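PDB 4ECG: putative iron-regulated protein A from Parabacteroides distasonis ATCC 8503, which binds calcium ions and, as an imelysin-like member of peptidase family M75, is a putative metalloendopeptidase possibly linked to iron regulation. Local coordinates for residues Y192-L196 / S206-M212; N297-G301 / S314-T319. One frame throughout, in Å; residues are numbered along the deposited sequence.

Contact 1. Residues Y192-L196 / S206-M212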
ATOM      1  N   TYR A 192       1.405   1.193  14.087  1.00 48.81           N
ATOM      2  CA  TYR A 192       0.188   0.847  14.813  1.00 54.00           C
ATOM      3  C   TYR A 192       0.155   1.654  16.102  1.00 55.66           C
ATOM      4  O   TYR A 192      -0.863   2.313  16.362  1.00 51.47           O
ATOM      5  CB  TYR A 192       0.056  -0.662  15.080  1.00 52.74           C
ATOM      6  CG  TYR A 192      -1.040  -1.039  16.034  1.00 53.35           C
ATOM      7  CD1 TYR A 192      -2.374  -0.940  15.663  1.00 54.20           C
ATOM      8  CD2 TYR A 192      -0.750  -1.486  17.315  1.00 56.38           C
ATOM      9  CE1 TYR A 192      -3.400  -1.280  16.542  1.00 56.63           C
ATOM     10  CE2 TYR A 192      -1.775  -1.855  18.199  1.00 60.21           C
ATOM     11  CZ  TYR A 192      -3.099  -1.748  17.804  1.00 60.80           C
ATOM     12  OH  TYR A 192      -4.122  -2.081  18.665  1.00 65.50           O
ATOM     13  N   ASN A 193       1.262   1.648  16.864  1.00 53.94           N
ATOM     14  CA  ASN A 193       1.352   2.491  18.073  1.00 54.62           C
ATOM     15  C   ASN A 193       1.172   3.956  17.800  1.00 54.02           C
ATOM     16  O   ASN A 193       0.559   4.635  18.569  1.00 57.17           O
ATOM     17  CB  ASN A 193       2.644   2.294  18.855  1.00 54.21           C
ATOM     18  CG  ASN A 193       2.765   0.890  19.426  1.00 57.17           C
ATOM     19  OD1 ASN A 193       1.786   0.272  19.763  1.00 58.49           O
ATOM     20  ND2 ASN A 193       3.975   0.374  19.469  1.00 55.43           N
ATOM     21  N   GLY A 194       1.704   4.453  16.706  1.00 53.90           N
ATOM     22  CA  GLY A 194       1.541   5.868  16.387  1.00 54.00           C
ATOM     23  C   GLY A 194       0.070   6.262  16.260  1.00 52.57           C
ATOM     24  O   GLY A 194      -0.325   7.301  16.723  1.00 53.78           O
ATOM     25  N   TRP A 195      -0.733   5.420  15.624  1.00 52.37           N
ATOM     26  CA  TRP A 195      -2.163   5.642  15.542  1.00 53.29           C
ATOM     27  C   TRP A 195      -2.836   5.418  16.882  1.00 56.78           C
ATOM     28  O   TRP A 195      -3.660   6.235  17.288  1.00 58.90           O
ATOM     29  CB  TRP A 195      -2.797   4.732  14.486  1.00 51.96           C
ATOM     30  CG  TRP A 195      -2.696   5.281  13.108  1.00 50.10           C
ATOM     31  CD1 TRP A 195      -1.579   5.310  12.277  1.00 48.11           C
ATOM     32  CD2 TRP A 195      -3.738   5.927  12.349  1.00 49.17           C
ATOM     33  NE1 TRP A 195      -1.864   5.950  11.103  1.00 47.41           N
ATOM     34  CE2 TRP A 195      -3.138   6.321  11.075  1.00 48.22           C
ATOM     35  CE3 TRP A 195      -5.030   6.212  12.579  1.00 47.43           C
ATOM     36  CZ2 TRP A 195      -3.862   6.925  10.095  1.00 50.72           C
ATOM     37  CZ3 TRP A 195      -5.751   6.819  11.590  1.00 48.23           C
ATOM     38  CH2 TRP A 195      -5.192   7.143  10.362  1.00 49.88           C
ATOM     39  N   LEU A 196      -2.488   4.320  17.564  1.00 56.48           N
ATOM     40  CA  LEU A 196      -3.218   3.877  18.740  1.00 58.82           C
ATOM     41  C   LEU A 196      -2.989   4.764  19.936  1.00 61.71           C
ATOM     42  O   LEU A 196      -3.958   5.093  20.632  1.00 59.81           O
ATOM     43  CB  LEU A 196      -2.914   2.433  19.118  1.00 56.89           C
ATOM     44  CG  LEU A 196      -3.770   1.899  20.301  1.00 63.23           C
ATOM     45  CD1 LEU A 196      -5.275   2.026  19.984  1.00 59.80           C
ATOM     46  CD2 LEU A 196      -3.409   0.460  20.697  1.00 58.44           C
ATOM     47  N   SER A 206       1.208  12.342  19.867  1.00 67.69           N
ATOM     48  CA  SER A 206      -0.009  11.795  20.490  1.00 64.99           C
ATOM     49  C   SER A 206      -0.767  10.869  19.501  1.00 59.14           C
ATOM     50  O   SER A 206      -0.389  10.697  18.358  1.00 56.32           O
ATOM     51  CB  SER A 206      -0.893  12.939  20.987  1.00 63.46           C
ATOM     52  OG  SER A 206      -1.321  13.763  19.911  1.00 64.82           O
ATOM     53  N   SER A 207      -1.829  10.256  19.962  1.00 60.79           N
ATOM     54  CA  SER A 207      -2.555   9.307  19.138  1.00 59.80           C
ATOM     55  C   SER A 207      -3.117   9.946  17.867  1.00 56.53           C
ATOM     56  O   SER A 207      -3.766  10.963  17.932  1.00 58.23           O
ATOM     57  CB  SER A 207      -3.689   8.699  19.961  1.00 60.13           C
ATOM     58  OG  SER A 207      -4.556   7.944  19.138  1.00 61.35           O
ATOM     59  N   TYR A 208      -2.864   9.343  16.713  1.00 53.80           N
ATOM     60  CA  TYR A 208      -3.358   9.917  15.467  1.00 51.47           C
ATOM     61  C   TYR A 208      -4.803   9.584  15.362  1.00 52.76           C
ATOM     62  O   TYR A 208      -5.547  10.386  14.838  1.00 53.76           O
ATOM     63  CB  TYR A 208      -2.588   9.437  14.215  1.00 51.45           C
ATOM     64  CG  TYR A 208      -2.847  10.316  12.998  1.00 50.40           C
ATOM     65  CD1 TYR A 208      -2.157  11.492  12.817  1.00 47.92           C
ATOM     66  CD2 TYR A 208      -3.830   9.969  12.056  1.00 50.33           C
ATOM     67  CE1 TYR A 208      -2.422  12.304  11.713  1.00 49.51           C
ATOM     68  CE2 TYR A 208      -4.106  10.768  10.944  1.00 49.20           C
ATOM     69  CZ  TYR A 208      -3.399  11.947  10.774  1.00 50.90           C
ATOM     70  OH  TYR A 208      -3.682  12.770   9.671  1.00 53.56           O
ATOM     71  N   ALA A 209      -5.196   8.401  15.861  1.00 54.21           N
ATOM     72  CA  ALA A 209      -6.591   7.982  15.806  1.00 57.66           C
ATOM     73  C   ALA A 209      -7.448   8.982  16.568  1.00 56.56           C
ATOM     74  O   ALA A 209      -8.548   9.342  16.117  1.00 58.02           O
ATOM     75  CB  ALA A 209      -6.797   6.565  16.373  1.00 54.60           C
ATOM     76  N   GLU A 210      -6.967   9.408  17.725  1.00 58.88           N
ATOM     77  CA  GLU A 210      -7.723  10.317  18.557  1.00 60.76           C
ATOM     78  C   GLU A 210      -7.790  11.698  17.913  1.00 60.99           C
ATOM     79  O   GLU A 210      -8.860  12.309  17.861  1.00 64.26           O
ATOM     80  CB  GLU A 210      -7.138  10.386  19.971  1.00 70.85           C
ATOM     81  CG  GLU A 210      -7.385   9.132  20.828  1.00 80.47           C
ATOM     82  CD  GLU A 210      -8.879   8.749  20.999  1.00 97.15           C
ATOM     83  OE1 GLU A 210      -9.748   9.656  21.258  1.00100.74           O
ATOM     84  OE2 GLU A 210      -9.175   7.521  20.880  1.00 97.03           O
ATOM     85  N   ALA A 211      -6.669  12.195  17.395  1.00 59.24           N
ATOM     86  CA  ALA A 211      -6.682  13.497  16.730  1.00 57.61           C
ATOM     87  C   ALA A 211      -7.647  13.443  15.561  1.00 58.84           C
ATOM     88  O   ALA A 211      -8.424  14.400  15.345  1.00 55.03           O
ATOM     89  CB  ALA A 211      -5.309  13.874  16.251  1.00 54.53           C
HETATM   90  N   MSE A 212      -7.657  12.328  14.812  1.00 55.42           N
HETATM   91  CA  MSE A 212      -8.669  12.225  13.748  1.00 55.61           C
HETATM   92  C   MSE A 212     -10.111  12.165  14.286  1.00 61.47           C
HETATM   93  O   MSE A 212     -10.993  12.842  13.720  1.00 59.64           O
HETATM   94  CB  MSE A 212      -8.398  11.117  12.737  1.00 54.54           C
HETATM   95  CG  MSE A 212      -8.023  11.657  11.328  1.00 54.48           C
HETATM   96 SE   MSE A 212      -8.134  10.244  10.138  0.75 61.25          SE
HETATM   97  CE  MSE A 212      -9.315  11.081   8.914  1.00 62.98           C
TER
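Trp195 and Tyr208 lie side by side and point the same way. Tyr208 CB sits 4.0 Å from Trp195 CA. From there CG leaves anti to the backbone N (chi1 -164°), which brings CD2 over one face of the indole. Tyr208 CD2 comes within 3.6 Å of both CZ2 and CH2 of Trp195. Tyr208 CE2 lies 3.8 Å from Trp195 CH2. The pair is T-shaped, tyrosine edge to tryptophan face, with planes at 62°. The selenium of Met212, a selenomethionine, makes an oblique Met-aromatic contact with the same indole. With an alanine at Trp195, the Tyr208 edge would probably lose the indole face it rests on, and a gap would be likely to open beside Met212. The backbones meet where helix 171-196 ends and helix 208-214 begins. Ser207 is the N-cap of the second helix: its OG accepts from Glu210 N and donates to Trp195 O, 2.7 Å away. Trp195 O also accepts from Ala209 N at 3.0 Å, so two donors grip this carbonyl. Tyr208 N donates to Gly194 O at 3.3 Å. Tyr48 of helix 29-68 meets the indole as well, and Tyr220 meets the Tyr208 ring.

Contact 2. Residues N297-G301 / S314-T319; sequences NAYFG and SLHALT
The C-terminal end of helix 284-300 meets the N-terminal start of helix 315-322 here, and an aromatic cluster of Tyr299, Phe300 and His316 fills the join. One direct backbone bond crosses: His316 N donates to Tyr299 O at 2.9 Å. A water adds a second link. It donates to Ala298 O and accepts from Leu315 N, 2.8 Å from the water oxygen. The end of one helix thus lends carbonyls to the first amides of the next. Ser314 is the N-cap of the second helix, with OG accepting from Ala317 N at 3.1 Å; OG also bonds to Ser311 O. The Tyr299 ring lies across the first turn of that helix. His316 CB makes a CH-pi contact over its face, 4.1 Å from the ring centroid. Tyr299 CD1 touches Leu315 CB at 3.9 Å. Tyr299 OH lies 3.5 Å from Thr319 CB and is hydrogen-bonded to Asp327 OD1 of helix 324-343. His316 has CG anti to its own N (chi1 164°), which swings the imidazole alongside the Phe300 ring. Phe300 CE1 sits over one imidazole face, 3.7 Å from His316 ND1, with the ring planes at 55°. His316 ND1 bonds to the same Asp327 oxygen that Tyr299 OH uses. Thr319 OG1 donates back to Leu315 O at 2.6 Å.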
ATOM      1  N   ASN A 297     -12.610  -0.638   1.127  1.00 50.05           N
ATOM      2  CA  ASN A 297     -12.791  -0.714   2.578  1.00 49.64           C
ATOM      3  C   ASN A 297     -13.102   0.624   3.142  1.00 47.33           C
ATOM      4  O   ASN A 297     -13.981   0.739   3.994  1.00 52.59           O
ATOM      5  CB  ASN A 297     -11.490  -1.231   3.227  1.00 49.91           C
ATOM      6  CG  ASN A 297     -11.236  -2.717   2.959  1.00 51.01           C
ATOM      7  OD1 ASN A 297     -12.103  -3.469   2.405  1.00 48.88           O
ATOM      8  ND2 ASN A 297     -10.038  -3.163   3.360  1.00 49.08           N
ATOM      9  N   ALA A 298     -12.331   1.631   2.697  1.00 47.54           N
ATOM     10  CA  ALA A 298     -12.494   3.019   3.143  1.00 47.62           C
ATOM     11  C   ALA A 298     -13.894   3.556   2.818  1.00 51.28           C
ATOM     12  O   ALA A 298     -14.463   4.266   3.640  1.00 56.92           O
ATOM     13  CB  ALA A 298     -11.455   3.956   2.491  1.00 45.12           C
ATOM     14  N   TYR A 299     -14.402   3.259   1.616  1.00 46.36           N
ATOM     15  CA  TYR A 299     -15.608   3.875   1.098  1.00 46.69           C
ATOM     16  C   TYR A 299     -16.823   3.239   1.775  1.00 51.89           C
ATOM     17  O   TYR A 299     -17.821   3.912   2.019  1.00 53.18           O
ATOM     18  CB  TYR A 299     -15.694   3.667  -0.436  1.00 45.80           C
ATOM     19  CG  TYR A 299     -16.827   4.374  -1.150  1.00 49.34           C
ATOM     20  CD1 TYR A 299     -16.836   5.736  -1.270  1.00 50.00           C
ATOM     21  CD2 TYR A 299     -17.906   3.665  -1.712  1.00 54.60           C
ATOM     22  CE1 TYR A 299     -17.888   6.380  -1.879  1.00 50.92           C
ATOM     23  CE2 TYR A 299     -18.956   4.314  -2.345  1.00 52.32           C
ATOM     24  CZ  TYR A 299     -18.924   5.678  -2.432  1.00 53.03           C
ATOM     25  OH  TYR A 299     -19.941   6.391  -3.053  1.00 55.37           O
ATOM     26  N   PHE A 300     -16.755   1.923   2.002  1.00 50.97           N
ATOM     27  CA  PHE A 300     -17.872   1.189   2.585  1.00 51.91           C
ATOM     28  C   PHE A 300     -17.733   1.070   4.099  1.00 52.06           C
ATOM     29  O   PHE A 300     -18.603   0.546   4.744  1.00 56.25           O
ATOM     30  CB  PHE A 300     -18.033  -0.214   1.927  1.00 50.01           C
ATOM     31  CG  PHE A 300     -18.422  -0.163   0.471  1.00 49.79           C
ATOM     32  CD1 PHE A 300     -19.631   0.355   0.085  1.00 51.34           C
ATOM     33  CD2 PHE A 300     -17.563  -0.578  -0.517  1.00 51.49           C
ATOM     34  CE1 PHE A 300     -19.992   0.430  -1.265  1.00 50.93           C
ATOM     35  CE2 PHE A 300     -17.904  -0.526  -1.854  1.00 49.64           C
ATOM     36  CZ  PHE A 300     -19.127  -0.004  -2.228  1.00 52.39           C
ATOM     37  N   GLY A 301     -16.631   1.522   4.672  1.00 53.78           N
ATOM     38  CA  GLY A 301     -16.563   1.648   6.123  1.00 54.52           C
ATOM     39  C   GLY A 301     -16.309   0.392   6.919  1.00 54.00           C
ATOM     40  O   GLY A 301     -16.702   0.319   8.064  1.00 59.32           O
ATOM     41  N   SER A 314     -20.655   5.414   6.570  1.00 61.40           N
ATOM     42  CA  SER A 314     -19.640   5.294   5.523  1.00 58.00           C
ATOM     43  C   SER A 314     -19.753   6.449   4.574  1.00 56.39           C
ATOM     44  O   SER A 314     -20.817   7.073   4.482  1.00 55.07           O
ATOM     45  CB  SER A 314     -19.844   4.007   4.700  1.00 55.21           C
ATOM     46  OG  SER A 314     -21.184   3.837   4.250  1.00 55.99           O
ATOM     47  N   LEU A 315     -18.664   6.686   3.841  1.00 53.06           N
ATOM     48  CA  LEU A 315     -18.658   7.634   2.739  1.00 53.97           C
ATOM     49  C   LEU A 315     -19.685   7.204   1.722  1.00 53.54           C
ATOM     50  O   LEU A 315     -20.301   8.061   1.042  1.00 55.77           O
ATOM     51  CB  LEU A 315     -17.286   7.731   2.040  1.00 52.80           C
ATOM     52  CG  LEU A 315     -16.236   8.569   2.724  1.00 54.54           C
ATOM     53  CD1 LEU A 315     -14.842   8.405   2.053  1.00 52.93           C
ATOM     54  CD2 LEU A 315     -16.768   9.988   2.772  1.00 51.18           C
ATOM     55  N   HIS A 316     -19.857   5.891   1.587  1.00 54.83           N
ATOM     56  CA  HIS A 316     -20.902   5.352   0.716  1.00 56.67           C
ATOM     57  C   HIS A 316     -22.259   5.870   1.077  1.00 56.58           C
ATOM     58  O   HIS A 316     -22.987   6.362   0.224  1.00 61.08           O
ATOM     59  CB  HIS A 316     -20.889   3.837   0.760  1.00 57.26           C
ATOM     60  CG  HIS A 316     -22.129   3.204   0.216  1.00 60.23           C
ATOM     61  ND1 HIS A 316     -22.447   3.248  -1.085  1.00 61.08           N
ATOM     62  CD2 HIS A 316     -23.142   2.482   0.853  1.00 63.05           C
ATOM     63  CE1 HIS A 316     -23.631   2.599  -1.272  1.00 66.48           C
ATOM     64  NE2 HIS A 316     -24.044   2.134  -0.086  1.00 66.18           N
ATOM     65  N   ALA A 317     -22.610   5.781   2.347  1.00 56.93           N
ATOM     66  CA  ALA A 317     -23.925   6.212   2.780  1.00 58.55           C
ATOM     67  C   ALA A 317     -24.064   7.704   2.524  1.00 60.45           C
ATOM     68  O   ALA A 317     -25.074   8.132   1.991  1.00 61.44           O
ATOM     69  CB  ALA A 317     -24.135   5.909   4.257  1.00 59.31           C
ATOM     70  N   LEU A 318     -23.055   8.502   2.885  1.00 62.15           N
ATOM     71  CA  LEU A 318     -23.192   9.948   2.739  1.00 63.05           C
ATOM     72  C   LEU A 318     -23.297  10.324   1.260  1.00 64.30           C
ATOM     73  O   LEU A 318     -24.159  11.113   0.886  1.00 63.27           O
ATOM     74  CB  LEU A 318     -22.053  10.708   3.400  1.00 64.00           C
ATOM     75  CG  LEU A 318     -21.949  10.703   4.927  1.00 63.26           C
ATOM     76  CD1 LEU A 318     -20.802  11.644   5.322  1.00 62.87           C
ATOM     77  CD2 LEU A 318     -23.255  11.066   5.599  1.00 61.88           C
ATOM     78  N   THR A 319     -22.475   9.720   0.407  1.00 60.76           N
ATOM     79  CA  THR A 319     -22.589   9.986  -1.031  1.00 57.98           C
ATOM     80  C   THR A 319     -23.958   9.593  -1.600  1.00 61.68           C
ATOM     81  O   THR A 319     -24.552  10.344  -2.384  1.00 58.28           O
ATOM     82  CB  THR A 319     -21.498   9.221  -1.767  1.00 55.77           C
ATOM     83  OG1 THR A 319     -20.275   9.468  -1.085  1.00 51.71           O
ATOM     84  CG2 THR A 319     -21.405   9.620  -3.231  1.00 54.59           C
TER
HETATM   85  O   HOH W   1     -16.423   5.379   4.894  1.00 51.59           O

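Overall arrangement
From the N terminus, the chain first builds helix 29-68, which packs on side chains of segments from both pairs. Several helices and a small strand pair later, contact 1 joins the last turn of helix 171-196 to helix 208-214. It closes a short loop of nine residues, none in helix or strand. The chain then runs through helices 225-233, 239-259, 271-275 and 284-300. Contact 2 joins the end of helix 284-300 to the start of helix 315-322, across a loop of twelve residues. The two loops are in series and neither nests in nor crosses the other. The centres of contact 1 and contact 2 are about 21 Å apart. Contact 1 also packs against helix 225-233, contact 2 against helices 239-259 and 324-343.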